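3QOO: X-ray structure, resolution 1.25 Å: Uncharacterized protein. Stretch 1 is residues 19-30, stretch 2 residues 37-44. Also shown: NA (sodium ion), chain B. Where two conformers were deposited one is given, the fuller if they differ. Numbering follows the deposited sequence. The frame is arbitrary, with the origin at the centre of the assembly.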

# COMPACT_ATOMS: atom_id res chain seq x y z
N VAL A 19 13.01 10.50 7.33
CA VAL A 19 12.00 11.09 8.18
C VAL A 19 10.97 11.76 7.30
O VAL A 19 11.29 12.52 6.38
CB VAL A 19 12.56 12.09 9.21
CG1 VAL A 19 11.46 12.58 10.15
CG2 VAL A 19 13.73 11.47 9.95
N LYS A 20 9.71 11.42 7.55
CA LYS A 20 8.61 11.87 6.76
C LYS A 20 7.66 12.64 7.68
O LYS A 20 7.19 12.06 8.66
CB LYS A 20 7.93 10.62 6.18
CG LYS A 20 6.61 10.77 5.59
CD LYS A 20 6.61 11.52 4.32
CE LYS A 20 5.19 11.61 3.81
NZ LYS A 20 5.05 12.42 2.56
N LYS A 21 7.34 13.89 7.35
CA LYS A 21 6.35 14.66 8.10
C LYS A 21 4.95 14.32 7.57
O LYS A 21 4.70 14.31 6.36
CB LYS A 21 6.57 16.17 8.00
CG LYS A 21 5.81 16.90 9.13
CD LYS A 21 6.15 18.32 9.27
CE LYS A 21 7.57 18.49 9.59
NZ LYS A 21 7.90 18.36 11.03
N VAL A 22 4.03 14.05 8.47
CA VAL A 22 2.67 13.69 8.04
C VAL A 22 1.94 14.95 7.61
O VAL A 22 1.71 15.86 8.42
CB VAL A 22 1.90 12.92 9.11
CG1 VAL A 22 0.50 12.58 8.62
CG2 VAL A 22 2.66 11.68 9.58
N SER A 23 1.50 14.97 6.36
CA SER A 23 0.80 16.10 5.77
C SER A 23 -0.55 15.66 5.21
O SER A 23 -0.85 14.48 5.14
CB SER A 23 1.63 16.77 4.69
OG SER A 23 1.68 15.96 3.52
N VAL A 24 -1.35 16.63 4.77
CA VAL A 24 -2.70 16.32 4.30
C VAL A 24 -2.66 15.31 3.12
O VAL A 24 -3.51 14.43 3.02
CB VAL A 24 -3.52 17.62 4.00
CG1 VAL A 24 -2.89 18.42 2.87
CG2 VAL A 24 -5.03 17.31 3.78
N SER A 25 -1.64 15.38 2.26
CA SER A 25 -1.56 14.44 1.13
C SER A 25 -1.28 13.02 1.55
O SER A 25 -1.47 12.08 0.79
CB SER A 25 -0.57 14.91 0.10
OG SER A 25 0.73 14.90 0.60
N ASP A 26 -0.83 12.83 2.78
CA ASP A 26 -0.54 11.53 3.36
C ASP A 26 -1.72 10.96 4.11
O ASP A 26 -1.64 9.84 4.58
CB ASP A 26 0.66 11.64 4.32
CG ASP A 26 1.89 12.22 3.68
OD1 ASP A 26 2.29 11.63 2.66
OD2 ASP A 26 2.43 13.23 4.19
N THR A 27 -2.82 11.70 4.25
CA THR A 27 -3.97 11.26 5.05
C THR A 27 -5.18 11.11 4.16
O THR A 27 -6.11 10.31 4.48
CB THR A 27 -4.32 12.24 6.18
OG1 THR A 27 -4.87 13.45 5.61
CG2 THR A 27 -3.16 12.54 7.07
N VAL A 28 -5.24 11.89 3.08
CA VAL A 28 -6.42 11.94 2.22
C VAL A 28 -6.58 10.59 1.55
O VAL A 28 -7.70 10.18 1.19
CB VAL A 28 -6.33 13.06 1.16
CG1 VAL A 28 -6.27 14.41 1.84
CG2 VAL A 28 -5.17 12.82 0.18
N THR A 29 -5.45 9.90 1.41
CA THR A 29 -5.38 8.56 0.83
C THR A 29 -5.93 7.44 1.74
O THR A 29 -5.95 6.25 1.35
CB THR A 29 -3.97 8.28 0.39
OG1 THR A 29 -3.04 8.64 1.42
CG2 THR A 29 -3.65 9.12 -0.87
N ASN A 30 -6.37 7.81 2.94
CA ASN A 30 -7.32 6.98 3.73
C ASN A 30 -8.70 6.79 3.06
O ASN A 30 -9.47 5.89 3.44
CB ASN A 30 -7.54 7.59 5.15
CG ASN A 30 -6.43 7.21 6.13
OD1 ASN A 30 -6.14 6.01 6.30
ND2 ASN A 30 -5.85 8.22 6.83
N GLU A 37 -7.07 12.65 10.24
CA GLU A 37 -6.08 13.07 11.24
C GLU A 37 -4.77 12.31 11.17
O GLU A 37 -3.82 12.74 11.78
CB GLU A 37 -6.62 12.98 12.68
CG GLU A 37 -7.38 14.20 13.11
CD GLU A 37 -7.66 14.28 14.59
OE1 GLU A 37 -6.74 14.23 15.43
OE2 GLU A 37 -8.82 14.51 14.94
N PHE A 38 -4.70 11.19 10.48
CA PHE A 38 -3.48 10.39 10.55
C PHE A 38 -3.11 9.74 9.24
O PHE A 38 -3.90 9.62 8.31
CB PHE A 38 -3.59 9.39 11.70
CG PHE A 38 -4.81 8.50 11.64
CD1 PHE A 38 -4.79 7.32 10.92
CD2 PHE A 38 -5.93 8.83 12.37
CE1 PHE A 38 -5.87 6.50 10.91
CE2 PHE A 38 -7.03 8.02 12.36
CZ PHE A 38 -7.02 6.86 11.64
N MSE A 39 -1.85 9.32 9.17
CA MSE A 39 -1.27 8.83 7.94
C MSE A 39 -1.94 7.54 7.47
O MSE A 39 -2.20 6.63 8.27
CB MSE A 39 0.23 8.58 8.19
CG MSE A 39 1.01 8.07 6.97
SE MSE A 39 2.95 8.07 7.23
CE MSE A 39 3.08 9.58 6.27
N SER A 40 -2.19 7.45 6.17
CA SER A 40 -2.86 6.30 5.55
C SER A 40 -1.90 5.15 5.28
O SER A 40 -0.67 5.30 5.19
CB SER A 40 -3.45 6.71 4.23
OG SER A 40 -2.44 6.90 3.27
N THR A 41 -2.46 3.98 5.09
CA THR A 41 -1.67 2.82 4.71
C THR A 41 -0.95 3.05 3.39
O THR A 41 0.21 2.67 3.24
CB THR A 41 -2.52 1.58 4.62
OG1 THR A 41 -3.28 1.47 5.84
CG2 THR A 41 -1.66 0.32 4.47
N ALA A 42 -1.62 3.68 2.43
CA ALA A 42 -1.00 3.97 1.14
C ALA A 42 0.23 4.85 1.31
O ALA A 42 1.25 4.65 0.62
CB ALA A 42 -1.98 4.66 0.19
N ALA A 43 0.18 5.81 2.23
CA ALA A 43 1.32 6.67 2.50
C ALA A 43 2.47 5.89 3.09
O ALA A 43 3.63 6.12 2.74
CB ALA A 43 0.93 7.81 3.42
N PHE A 44 2.21 5.02 4.05
CA PHE A 44 3.26 4.15 4.58
C PHE A 44 3.89 3.34 3.47
O PHE A 44 5.12 3.21 3.40
CB PHE A 44 2.73 3.21 5.67
CG PHE A 44 2.48 3.88 6.98
CD1 PHE A 44 3.51 4.26 7.80
CD2 PHE A 44 1.20 4.07 7.44
CE1 PHE A 44 3.30 4.86 8.99
CE2 PHE A 44 0.98 4.67 8.67
CZ PHE A 44 2.02 5.07 9.44
NA NA B . 2.08 16.77 1.23
O HOH W 1 -0.01 18.03 1.49
O HOH W 2 -4.81 3.78 2.03
O HOH W 3 -5.39 3.69 4.88
O HOH W 4 4.04 15.47 1.19
O HOH W 5 2.26 17.34 -1.09

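This is a small, mostly polar contact in which a hydrogen-bonded turn region of stretch 1 receives the start of a helix in stretch 2, with Ser40 at the center and a selenomethionine side chain packed along one flank. About 477 Å² is buried over both sides, and a few closely placed polar atoms lie within it.

The most clearly directed bond is between main chains: Ser40 N donates to Asp26 O at 2.9 Å, nearly straight at 170°. The same carbonyl gathers other neighbors, for Met39 CA lies 3.5 Å from Asp26 O in a CA-H...O contact and Ala43 CB also sits 3.5 Å from Asp26 O. Alanine suits that position because its lone methyl meets stretch 1 at contact distance.

Ser40 precedes the helix and its CB points toward stretch 1. With chi1 in the p well, its hydroxyl does two jobs. It caps the helix, accepting from Ala43 N with OG 3.0 Å away, and it pairs with the other stretch, Thr29 OG1 lying 2.6 Å from Ser40 OG in a short hydrogen bond that either hydroxyl could donate. A small side chain with its oxygen one bond from CB can reach both partners from a buried site. Thr29, also p, brings its carbon framework along: its CB lies 4.1 Å from Ala42 CB, so one residue supplies both a polar and an apolar contact.

Asn30 closes the polar side. Its CB points sideways, but the amide end comes nearer, and ND2 makes a weak hydrogen bond to Phe38 O at 2.8 Å, with another weak one to Thr27 O within its own stretch at 3.2 Å. The carbonyl end is used as well: water 3 donates to Asn30 OD1 at 2.8 Å and accepts from Thr41 N at 3.0 Å, bridging to the first turn of the helix. Water 2 makes a similar link, donating to Thr29 O at 2.8 Å and accepting from Ala42 N at 3.2 Å. Thr27 adds a methyl here, its CG2 3.3 Å from Phe38 O.

The apolar flank belongs to Met39, whose 87 Å² is the largest area covered on any residue. Extended through chi1 and chi2, both t, the selenomethionine carries CE to 3.8 Å from Lys20 CG, 3.9 Å from Val22 CG2 and 3.7 Å from Asp26 CB. A long unbranched chain can thus touch a valine methyl and the aliphatic parts of two charged residues.

Those charges are settled within stretch 1. Lys20 NZ forms a salt bridge with Asp26 OD1 at 2.9 Å, while Ser23 N and Ser23 OG each donate to Asp26 OD2 at 2.9 Å. The buried carboxylate therefore braces its own loop, and the backbone carbonyl of Asp26 serves the partner. The rule to take away is economy: one carbonyl, one serine hydroxyl and one asparagine amide organize the join.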